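Glucose-6-phosphate isomerase like protein (PDB 1WIW) probably binds phosphorylated sugars through its SIS domains and may isomerise glucose 6-phosphate or mannose 6-phosphate. Local coordinates at residues E62-L67 against R88-R93; V25-V30 against P111-R116; G70-G75 against R285-T290; P170-L175 against A253-L258. All coordinates share one frame; numbering follows the deposited sequence.

Contact 1: E62-L67 against R88-R93; sequences EGTLFL and RARVVR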
# COMPACT_ATOMS: atom_id res chain seq x y z
N GLU B 62 -19.99 -9.02 -19.86
CA GLU B 62 -20.05 -10.10 -20.84
C GLU B 62 -18.73 -10.87 -20.88
O GLU B 62 -17.70 -10.40 -20.39
CB GLU B 62 -20.33 -9.53 -22.23
CG GLU B 62 -19.29 -8.52 -22.69
CD GLU B 62 -19.45 -8.12 -24.15
OE1 GLU B 62 -18.63 -7.31 -24.64
OE2 GLU B 62 -20.38 -8.63 -24.81
N GLY B 63 -18.77 -12.06 -21.48
CA GLY B 63 -17.57 -12.87 -21.59
C GLY B 63 -17.24 -13.69 -20.35
O GLY B 63 -18.08 -14.43 -19.84
N THR B 64 -16.00 -13.57 -19.88
CA THR B 64 -15.57 -14.32 -18.71
C THR B 64 -14.97 -13.41 -17.64
O THR B 64 -14.20 -12.50 -17.93
CB THR B 64 -14.50 -15.37 -19.07
OG1 THR B 64 -15.01 -16.26 -20.07
CG2 THR B 64 -14.10 -16.17 -17.85
N LEU B 65 -15.34 -13.69 -16.39
CA LEU B 65 -14.83 -12.94 -15.25
C LEU B 65 -14.06 -13.94 -14.40
O LEU B 65 -14.64 -14.88 -13.86
CB LEU B 65 -15.99 -12.32 -14.46
CG LEU B 65 -15.70 -11.52 -13.18
CD1 LEU B 65 -15.32 -12.47 -12.05
CD2 LEU B 65 -14.60 -10.50 -13.42
N PHE B 66 -12.75 -13.75 -14.30
CA PHE B 66 -11.92 -14.63 -13.50
C PHE B 66 -11.86 -14.11 -12.07
O PHE B 66 -11.35 -13.02 -11.82
CB PHE B 66 -10.51 -14.72 -14.09
CG PHE B 66 -10.46 -15.42 -15.42
CD1 PHE B 66 -10.68 -16.79 -15.50
CD2 PHE B 66 -10.20 -14.70 -16.58
CE1 PHE B 66 -10.65 -17.44 -16.73
CE2 PHE B 66 -10.17 -15.35 -17.82
CZ PHE B 66 -10.39 -16.72 -17.89
N LEU B 67 -12.40 -14.90 -11.15
CA LEU B 67 -12.43 -14.54 -9.74
C LEU B 67 -11.29 -15.30 -9.07
O LEU B 67 -11.42 -16.49 -8.80
CB LEU B 67 -13.77 -14.95 -9.15
CG LEU B 67 -14.42 -14.08 -8.07
CD1 LEU B 67 -14.49 -12.64 -8.54
CD2 LEU B 67 -15.82 -14.62 -7.76
N ARG B 88 -24.11 -10.93 -17.83
CA ARG B 88 -24.01 -12.03 -18.79
C ARG B 88 -22.60 -12.64 -18.80
O ARG B 88 -22.30 -13.52 -19.61
CB ARG B 88 -24.36 -11.53 -20.19
CG ARG B 88 -25.68 -10.79 -20.29
CD ARG B 88 -26.00 -10.42 -21.73
NE ARG B 88 -24.88 -9.75 -22.38
CZ ARG B 88 -24.33 -8.62 -21.96
NH1 ARG B 88 -24.80 -8.01 -20.88
NH2 ARG B 88 -23.31 -8.09 -22.62
N ALA B 89 -21.75 -12.16 -17.90
CA ALA B 89 -20.38 -12.66 -17.83
C ALA B 89 -20.31 -14.00 -17.11
O ALA B 89 -20.95 -14.21 -16.08
CB ALA B 89 -19.50 -11.65 -17.12
N ARG B 90 -19.53 -14.92 -17.68
CA ARG B 90 -19.34 -16.24 -17.08
C ARG B 90 -18.31 -16.11 -15.97
O ARG B 90 -17.24 -15.54 -16.18
CB ARG B 90 -18.84 -17.23 -18.13
CG ARG B 90 -18.46 -18.58 -17.55
CD ARG B 90 -17.73 -19.44 -18.56
NE ARG B 90 -17.21 -20.66 -17.95
CZ ARG B 90 -16.45 -21.55 -18.58
NH1 ARG B 90 -16.12 -21.35 -19.85
NH2 ARG B 90 -16.02 -22.63 -17.94
N VAL B 91 -18.63 -16.63 -14.80
CA VAL B 91 -17.72 -16.56 -13.67
C VAL B 91 -16.87 -17.82 -13.53
O VAL B 91 -17.39 -18.93 -13.48
CB VAL B 91 -18.48 -16.34 -12.34
CG1 VAL B 91 -17.50 -16.26 -11.18
CG2 VAL B 91 -19.31 -15.07 -12.43
N VAL B 92 -15.56 -17.63 -13.47
CA VAL B 92 -14.63 -18.74 -13.31
C VAL B 92 -13.84 -18.53 -12.03
O VAL B 92 -13.00 -17.62 -11.95
CB VAL B 92 -13.65 -18.86 -14.50
CG1 VAL B 92 -12.65 -19.97 -14.24
CG2 VAL B 92 -14.42 -19.14 -15.78
N ARG B 93 -14.11 -19.36 -11.03
CA ARG B 93 -13.46 -19.28 -9.74
C ARG B 93 -12.14 -20.05 -9.71
O ARG B 93 -12.11 -21.25 -9.98
CB ARG B 93 -14.38 -19.83 -8.65
CG ARG B 93 -15.71 -19.11 -8.52
CD ARG B 93 -16.60 -19.84 -7.53
NE ARG B 93 -15.98 -19.93 -6.21
CZ ARG B 93 -16.34 -20.79 -5.27
NH1 ARG B 93 -17.32 -21.66 -5.49
NH2 ARG B 93 -15.71 -20.80 -4.10

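Contact 2: V25-V30 against P111-R116; sequences VGTGPV and PYRYLR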
# COMPACT_ATOMS: atom_id res chain seq x y z
N VAL B 25 8.84 -22.24 -12.24
CA VAL B 25 8.47 -22.06 -13.63
C VAL B 25 7.83 -23.31 -14.22
O VAL B 25 8.42 -24.39 -14.20
CB VAL B 25 9.70 -21.66 -14.48
CG1 VAL B 25 9.36 -21.69 -15.97
CG2 VAL B 25 10.16 -20.26 -14.07
N GLY B 26 6.62 -23.17 -14.75
CA GLY B 26 5.95 -24.32 -15.34
C GLY B 26 4.98 -25.02 -14.39
O GLY B 26 4.38 -26.02 -14.77
N THR B 27 4.84 -24.51 -13.17
CA THR B 27 3.90 -25.12 -12.22
C THR B 27 2.62 -24.30 -12.20
O THR B 27 2.62 -23.11 -12.54
CB THR B 27 4.48 -25.18 -10.78
OG1 THR B 27 4.73 -23.85 -10.30
CG2 THR B 27 5.77 -25.97 -10.76
N GLY B 28 1.52 -24.93 -11.80
CA GLY B 28 0.25 -24.24 -11.74
C GLY B 28 -0.72 -24.77 -12.79
O GLY B 28 -0.29 -25.40 -13.76
N PRO B 29 -2.03 -24.53 -12.62
CA PRO B 29 -3.03 -25.01 -13.58
C PRO B 29 -2.92 -24.37 -14.96
O PRO B 29 -2.51 -23.22 -15.10
CB PRO B 29 -4.35 -24.65 -12.90
CG PRO B 29 -4.00 -23.37 -12.21
CD PRO B 29 -2.66 -23.69 -11.59
N VAL B 30 -3.32 -25.14 -15.96
CA VAL B 30 -3.31 -24.73 -17.35
C VAL B 30 -4.77 -24.73 -17.81
O VAL B 30 -5.51 -25.67 -17.52
CB VAL B 30 -2.51 -25.73 -18.21
CG1 VAL B 30 -2.63 -25.39 -19.68
CG2 VAL B 30 -1.05 -25.72 -17.78
N PRO B 111 1.32 -16.48 -6.49
CA PRO B 111 1.09 -15.37 -7.43
C PRO B 111 1.56 -15.70 -8.85
O PRO B 111 0.90 -15.34 -9.82
CB PRO B 111 1.87 -14.22 -6.80
CG PRO B 111 1.63 -14.46 -5.34
CD PRO B 111 1.87 -15.97 -5.22
N TYR B 112 2.70 -16.37 -8.96
CA TYR B 112 3.20 -16.75 -10.28
C TYR B 112 2.22 -17.69 -10.97
O TYR B 112 1.95 -17.56 -12.16
CB TYR B 112 4.57 -17.44 -10.18
CG TYR B 112 4.95 -18.22 -11.44
CD1 TYR B 112 4.58 -19.55 -11.60
CD2 TYR B 112 5.62 -17.59 -12.50
CE1 TYR B 112 4.87 -20.25 -12.78
CE2 TYR B 112 5.90 -18.28 -13.69
CZ TYR B 112 5.52 -19.61 -13.82
OH TYR B 112 5.79 -20.28 -14.99
N ARG B 113 1.69 -18.65 -10.21
CA ARG B 113 0.76 -19.62 -10.78
C ARG B 113 -0.56 -18.99 -11.21
O ARG B 113 -1.13 -19.37 -12.23
CB ARG B 113 0.55 -20.77 -9.78
CG ARG B 113 1.88 -21.46 -9.41
CD ARG B 113 1.72 -22.58 -8.38
NE ARG B 113 3.03 -23.12 -8.00
CZ ARG B 113 3.54 -23.07 -6.77
NH1 ARG B 113 2.85 -22.50 -5.79
NH2 ARG B 113 4.75 -23.55 -6.53
N TYR B 114 -1.05 -18.01 -10.45
CA TYR B 114 -2.30 -17.34 -10.85
C TYR B 114 -2.06 -16.56 -12.14
O TYR B 114 -2.86 -16.62 -13.07
CB TYR B 114 -2.78 -16.37 -9.77
CG TYR B 114 -3.53 -17.00 -8.61
CD1 TYR B 114 -2.86 -17.39 -7.45
CD2 TYR B 114 -4.91 -17.17 -8.65
CE1 TYR B 114 -3.55 -17.96 -6.37
CE2 TYR B 114 -5.61 -17.73 -7.58
CZ TYR B 114 -4.93 -18.12 -6.44
OH TYR B 114 -5.62 -18.66 -5.38
N LEU B 115 -0.95 -15.83 -12.19
CA LEU B 115 -0.61 -15.03 -13.37
C LEU B 115 -0.45 -15.90 -14.61
O LEU B 115 -0.96 -15.56 -15.68
CB LEU B 115 0.68 -14.23 -13.14
CG LEU B 115 1.15 -13.40 -14.35
CD1 LEU B 115 0.10 -12.37 -14.73
CD2 LEU B 115 2.45 -12.73 -14.02
N ARG B 116 0.26 -17.01 -14.46
CA ARG B 116 0.49 -17.94 -15.56
C ARG B 116 -0.85 -18.40 -16.13
O ARG B 116 -1.04 -18.46 -17.35
CB ARG B 116 1.30 -19.14 -15.06
CG ARG B 116 1.48 -20.27 -16.08
CD ARG B 116 2.67 -21.15 -15.69
NE ARG B 116 2.83 -22.32 -16.55
CZ ARG B 116 2.16 -23.46 -16.41
NH1 ARG B 116 2.37 -24.48 -17.24
NH2 ARG B 116 1.26 -23.58 -15.43
O HOH W 1 1.98 -26.57 -15.29
O HOH W 2 -0.60 -21.76 -13.76

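Contact 3: G70-G75 against R285-T290; sequences GGYDLG and RLREVT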
# COMPACT_ATOMS: atom_id res chain seq x y z
N GLY B 70 -7.81 -16.07 -3.76
CA GLY B 70 -6.59 -16.46 -3.08
C GLY B 70 -6.60 -16.28 -1.57
O GLY B 70 -5.54 -16.25 -0.94
N GLY B 71 -7.79 -16.13 -1.00
CA GLY B 71 -7.92 -16.00 0.44
C GLY B 71 -8.16 -14.62 1.05
O GLY B 71 -7.99 -13.59 0.41
N TYR B 72 -8.60 -14.65 2.31
CA TYR B 72 -8.84 -13.46 3.12
C TYR B 72 -9.91 -12.47 2.66
O TYR B 72 -9.94 -11.34 3.14
CB TYR B 72 -7.53 -12.69 3.30
CG TYR B 72 -6.32 -13.58 3.54
CD1 TYR B 72 -6.27 -14.44 4.63
CD2 TYR B 72 -5.23 -13.55 2.67
CE1 TYR B 72 -5.16 -15.25 4.85
CE2 TYR B 72 -4.11 -14.36 2.88
CZ TYR B 72 -4.08 -15.21 3.97
OH TYR B 72 -2.99 -16.01 4.17
N ASP B 73 -10.79 -12.88 1.75
CA ASP B 73 -11.82 -11.97 1.25
C ASP B 73 -13.06 -11.86 2.14
O ASP B 73 -13.99 -11.11 1.82
CB ASP B 73 -12.25 -12.38 -0.15
CG ASP B 73 -12.99 -13.69 -0.16
OD1 ASP B 73 -14.24 -13.68 -0.27
OD2 ASP B 73 -12.33 -14.74 -0.03
N LEU B 74 -13.09 -12.61 3.24
CA LEU B 74 -14.21 -12.60 4.17
C LEU B 74 -15.59 -12.64 3.52
O LEU B 74 -16.47 -11.85 3.87
CB LEU B 74 -14.13 -11.37 5.09
CG LEU B 74 -13.17 -11.43 6.28
CD1 LEU B 74 -13.12 -10.06 6.95
CD2 LEU B 74 -13.62 -12.47 7.29
N GLY B 75 -15.77 -13.55 2.58
CA GLY B 75 -17.06 -13.68 1.92
C GLY B 75 -17.33 -12.81 0.72
O GLY B 75 -18.23 -13.11 -0.07
N ARG B 285 -5.34 -21.75 10.29
CA ARG B 285 -6.40 -21.15 11.09
C ARG B 285 -6.91 -19.85 10.47
O ARG B 285 -8.12 -19.67 10.31
CB ARG B 285 -5.89 -20.85 12.50
CG ARG B 285 -5.35 -22.05 13.28
CD ARG B 285 -6.45 -22.92 13.86
NE ARG B 285 -5.92 -23.89 14.81
CZ ARG B 285 -6.66 -24.75 15.51
NH1 ARG B 285 -7.98 -24.76 15.37
NH2 ARG B 285 -6.08 -25.59 16.36
N LEU B 286 -6.00 -18.95 10.11
CA LEU B 286 -6.38 -17.67 9.53
C LEU B 286 -7.27 -17.79 8.29
O LEU B 286 -8.27 -17.08 8.18
CB LEU B 286 -5.13 -16.85 9.17
CG LEU B 286 -5.45 -15.42 8.70
CD1 LEU B 286 -6.14 -14.67 9.82
CD2 LEU B 286 -4.17 -14.70 8.30
N ARG B 287 -6.91 -18.68 7.37
CA ARG B 287 -7.71 -18.86 6.16
C ARG B 287 -9.13 -19.33 6.49
O ARG B 287 -10.08 -18.99 5.80
CB ARG B 287 -7.03 -19.86 5.22
CG ARG B 287 -6.55 -19.26 3.89
CD ARG B 287 -5.05 -19.41 3.69
NE ARG B 287 -4.60 -20.79 3.90
CZ ARG B 287 -3.34 -21.18 3.89
NH1 ARG B 287 -3.03 -22.45 4.11
NH2 ARG B 287 -2.37 -20.31 3.66
N GLU B 288 -9.27 -20.10 7.57
CA GLU B 288 -10.58 -20.60 7.96
C GLU B 288 -11.56 -19.51 8.39
O GLU B 288 -12.74 -19.57 8.05
CB GLU B 288 -10.45 -21.61 9.10
CG GLU B 288 -9.80 -22.91 8.66
CD GLU B 288 -10.47 -23.49 7.44
OE1 GLU B 288 -11.60 -24.01 7.55
OE2 GLU B 288 -9.87 -23.42 6.35
N VAL B 289 -11.07 -18.54 9.15
CA VAL B 289 -11.94 -17.47 9.63
C VAL B 289 -12.03 -16.26 8.72
O VAL B 289 -12.56 -15.23 9.12
CB VAL B 289 -11.51 -17.01 11.05
CG1 VAL B 289 -11.71 -18.14 12.04
CG2 VAL B 289 -10.06 -16.56 11.04
N THR B 290 -11.51 -16.37 7.50
CA THR B 290 -11.58 -15.25 6.57
C THR B 290 -12.01 -15.67 5.17
O THR B 290 -11.72 -14.93 4.21
CB THR B 290 -10.22 -14.51 6.48
OG1 THR B 290 -9.20 -15.41 6.04
CG2 THR B 290 -9.84 -13.94 7.84
OXT THR B 290 -12.65 -16.74 5.05
O HOH W 3 -9.10 -17.03 3.66
O HOH W 4 -2.58 -18.16 2.27
O HOH W 5 -13.80 -15.83 2.74

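Contact 4: P170-L175 against A253-L258; sequences PLFRPL and AQVMAL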
# COMPACT_ATOMS: atom_id res chain seq x y z
N PRO B 170 9.24 1.72 -8.53
CA PRO B 170 8.70 2.71 -9.47
C PRO B 170 8.09 2.11 -10.74
O PRO B 170 7.05 2.58 -11.20
CB PRO B 170 9.92 3.58 -9.80
CG PRO B 170 10.77 3.46 -8.59
CD PRO B 170 10.66 2.00 -8.23
N LEU B 171 8.74 1.09 -11.31
CA LEU B 171 8.24 0.48 -12.54
C LEU B 171 6.82 -0.04 -12.38
O LEU B 171 6.08 -0.13 -13.35
CB LEU B 171 9.17 -0.65 -13.00
CG LEU B 171 9.02 -2.06 -12.40
CD1 LEU B 171 9.79 -3.06 -13.28
CD2 LEU B 171 9.53 -2.08 -10.97
N PHE B 172 6.45 -0.39 -11.15
CA PHE B 172 5.12 -0.89 -10.85
C PHE B 172 4.98 -0.87 -9.33
O PHE B 172 5.48 -1.76 -8.64
CB PHE B 172 4.95 -2.32 -11.38
CG PHE B 172 3.54 -2.81 -11.35
CD1 PHE B 172 3.20 -3.95 -10.64
CD2 PHE B 172 2.54 -2.14 -12.06
CE1 PHE B 172 1.89 -4.42 -10.63
CE2 PHE B 172 1.23 -2.60 -12.06
CZ PHE B 172 0.90 -3.75 -11.34
N ARG B 173 4.30 0.16 -8.82
CA ARG B 173 4.14 0.34 -7.38
C ARG B 173 3.56 -0.85 -6.62
O ARG B 173 3.98 -1.12 -5.49
CB ARG B 173 3.32 1.61 -7.10
CG ARG B 173 3.99 2.90 -7.57
CD ARG B 173 5.37 3.11 -6.94
NE ARG B 173 5.30 3.08 -5.48
CZ ARG B 173 4.89 4.09 -4.72
NH1 ARG B 173 4.86 3.96 -3.40
NH2 ARG B 173 4.54 5.25 -5.28
N PRO B 174 2.60 -1.58 -7.20
CA PRO B 174 2.04 -2.72 -6.46
C PRO B 174 3.06 -3.81 -6.14
O PRO B 174 2.80 -4.68 -5.30
CB PRO B 174 0.92 -3.21 -7.37
CG PRO B 174 0.44 -1.94 -8.02
CD PRO B 174 1.75 -1.26 -8.37
N LEU B 175 4.22 -3.78 -6.79
CA LEU B 175 5.25 -4.79 -6.52
C LEU B 175 5.73 -4.69 -5.07
O LEU B 175 5.98 -5.71 -4.43
CB LEU B 175 6.44 -4.62 -7.47
CG LEU B 175 7.67 -5.50 -7.17
CD1 LEU B 175 7.29 -6.98 -7.22
CD2 LEU B 175 8.79 -5.21 -8.17
N ALA B 253 7.77 -8.87 -17.39
CA ALA B 253 8.80 -9.86 -17.08
C ALA B 253 9.72 -9.33 -15.99
O ALA B 253 10.08 -10.05 -15.06
CB ALA B 253 9.61 -10.19 -18.34
N GLN B 254 10.10 -8.06 -16.11
CA GLN B 254 10.97 -7.43 -15.13
C GLN B 254 10.34 -7.44 -13.73
O GLN B 254 11.02 -7.72 -12.73
CB GLN B 254 11.27 -5.98 -15.55
CG GLN B 254 12.18 -5.88 -16.78
CD GLN B 254 12.54 -4.44 -17.12
OE1 GLN B 254 11.68 -3.63 -17.44
NE2 GLN B 254 13.83 -4.12 -17.03
N VAL B 255 9.05 -7.15 -13.66
CA VAL B 255 8.36 -7.15 -12.37
C VAL B 255 8.43 -8.54 -11.73
O VAL B 255 8.80 -8.68 -10.58
CB VAL B 255 6.88 -6.73 -12.52
CG1 VAL B 255 6.09 -7.07 -11.25
CG2 VAL B 255 6.80 -5.22 -12.78
N MSE B 256 8.08 -9.56 -12.51
CA MSE B 256 8.09 -10.93 -12.00
C MSE B 256 9.50 -11.39 -11.63
O MSE B 256 9.68 -12.13 -10.66
CB MSE B 256 7.45 -11.85 -13.04
CG MSE B 256 6.34 -12.74 -12.50
SE MSE B 256 5.04 -11.87 -11.33
CE MSE B 256 4.31 -10.60 -12.60
N ALA B 257 10.50 -10.95 -12.40
CA ALA B 257 11.89 -11.32 -12.11
C ALA B 257 12.30 -10.70 -10.78
O ALA B 257 12.99 -11.33 -9.98
CB ALA B 257 12.82 -10.83 -13.22
N LEU B 258 11.88 -9.46 -10.55
CA LEU B 258 12.20 -8.78 -9.29
C LEU B 258 11.50 -9.54 -8.16
O LEU B 258 12.11 -9.85 -7.14
CB LEU B 258 11.71 -7.33 -9.31
CG LEU B 258 12.52 -6.33 -10.13
CD1 LEU B 258 11.74 -5.03 -10.29
CD2 LEU B 258 13.87 -6.06 -9.45

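Contact 1: E62-L67 against R88-R93
T64 holds CG2 anti to its own backbone N, and V92 holds CG2 anti to the carbonyl carbon (CG1 anti to N, chi1 176°), which brings the two methyls, CG2 of T64 and CG2 of V92, to 3.6 Å. They belong to neighbouring strands of the parallel sheet in the N-terminal SIS domain, joined through helix 76-83 as a beta-alpha-beta crossover. Donors alternate between the segments: R90 N bonds to G63 O at 2.6 Å, L65 N to R90 O, V92 N to L65 O and L67 N to V92 O.

On the face of T64, F66 lies alongside V92, pointing the same way, with CD1 of F66 3.8 Å from CB of V92; Y35 meets the F66 ring edge-to-face. Beta-branched V92 suits a strand and fills this face compactly, while the T64 hydroxyl is bonded to P36 O. On the opposite face, L67 CD2 meets V91 CG1. At phi 83° and psi -128° a CB would press on the carbonyl O of E62, so glycine suits G63, just ahead of the paired residues. At this exposed end the E62 and R88 side chains run together in a long salt bridge, OE2 of E62 to NH2 of R88, 3.7 Å, and R88 NH2 packs against E62 CB.

Contact 2: V25-V30 against P111-R116
R116 reaches from helix 110-121 into the bend of the loop 25-30 and gathers its carbonyls. The chain is extended from CG to NE. Its NH2 donates to G28 O (2.9 Å); G28 O lies in the guanidinium plane, whereas the donor stands well above the carbonyl plane, and the N-H...O angle is only 136°. One guanidinium face carries G26 O.

Two waters complete the set. One donates to both G26 O and G28 O and accepts weakly from R116 NH1. The other donates to P29 O and to R113 O on the helix and accepts from R116 NH2 at 3.1 Å, so that carbonyls from both segments share a single water with the arginine.

Y112 works one turn earlier: G26 N donates to its OH at 3.0 Å, nearly straight at 163°, and the same hydroxyl is bonded to D132 of helix 125-139. R113 uses NE, donating in its guanidinium plane to T27 OG1 (3.0 Å), which is also bonded to L24 O. Its NH2 forms a salt bridge with E20 and its NH1 meets S107 OG, so all three nitrogens have partners.

Glycines suit the loop: G26 and G28 both have positive phi, and at G28 a CB would collide with CB of R113. Long, multiply donating arginines are apt for an irregular loop, whose carbonyls have no regular partners. The result is a loop fastened by helix side chains and waters to helix 110-121, part of the helical layer of an alpha/beta SIS domain.

Contact 3: G70-G75 against R285-T290
The contact between the loop 70-75 and the C-terminal tail R285-T290 is a junction of domains: a loop that follows strand 64-70 in the N-terminal SIS domain receives the last turn of the chain, beside the second subunit. Y72 and T290 carry most of it. The hydroxyl of T290 lies at the edge of the Y72 ring, near its plane, with OG1 of T290 3.4 Å from CD1 of Y72. The placement of OG1 follows from chi1 59°, which sets it between the backbone N and the carbonyl carbon, and it donates to L286 O at 2.9 Å within the tail. Further along the ring, CE1 of Y72 meets CD2 of L286 at 3.6 Å, the two side chains crossing at about a right angle.

Waters knit the polar groups together. One accepts from Y72 N (2.8 Å) and donates to R287 O and to T290 OG1. Another joins R287 NH2 to Y72 OH, which is also bonded to E200 of the second subunit. A tyrosine suits this place because its ring packs on the tail while its hydroxyl reaches the partner chain.

The loop backbone is unusual, with positive phi at G71, Y72 and L74; glycine at G71 tolerates this readily. L74 N donates to T290 O (2.9 Å) from well above the carbonyl plane, while L74 CD2 rests near V289 O.

T290 OXT forms a salt bridge with R97, and its partner oxygen is bound by L74 N. The negative charge of the chain end is therefore probably offset by an arginine and a peptide N-H, which ties the C-terminus itself to the N-terminal domain.

Contact 4: P170-L175 against A253-L258
The F172 ring carries CD of P174 over the centre of one face, 3.6 Å above the plane, and V255 CG2 comes to the ring obliquely. The close touch with V255 is made at the base of the phenylalanine, where CB of F172 lies 3.7 Å from CG2 of V255. The F172 side chain also touches L53 of helix 48-54, and so stands between that helix and helix 251-272. The proline suits its place because its rigid ring lays CD, a CH2 next to the ring nitrogen, against the aromatic face.

V255 CG2 is the focus on helix 251-272, for CD1 of L171 also reaches it at 3.7 Å. L171 has chi1 84°, which places CG between the backbone N and the carbonyl carbon. From there its two methyl branches divide: CD1 goes to V255 and to the aliphatic CB of Q254, while CD2 meets L258 CD1 tip to tip at 3.7 Å. L175 adds a second grip on the same leucine, crossing it at about a right angle with CD2 of L175 3.6 Å from CD1 of L258. L221 of strand 216-221 touches both L175 and L258, which ties the pair to the sheet of the C-terminal SIS domain.

Branched aliphatic residues suit this seam because their methyls fit between one another without needing partners. The only polar side chain involved, Q254, contributes its CB and turns its amide to weak bonds with R251 and A246 O. The contact between the segments therefore rests on dispersion and the burial of apolar surface, with shape rather than charge setting the fit.

Contact 4 lies nearest the centre of the chain and is wholly apolar, whereas contact 2 is a surface contact held by arginines, a tyrosine and waters. Contact 1 is backbone bonding between strands, partly buried. Contact 3 is also partly buried, but joins the two SIS domains and meets the second subunit, and its chemistry mixes charge, water and ring packing. Contact 1 runs along strand 64-70 and contact 3 uses the loop that follows it. Contact 2 touches contact 3 where Y114 packs on G70, and contact 4 where L115 packs on M256, so helix 110-121 links the N-terminal sheet side to the C-terminal domain.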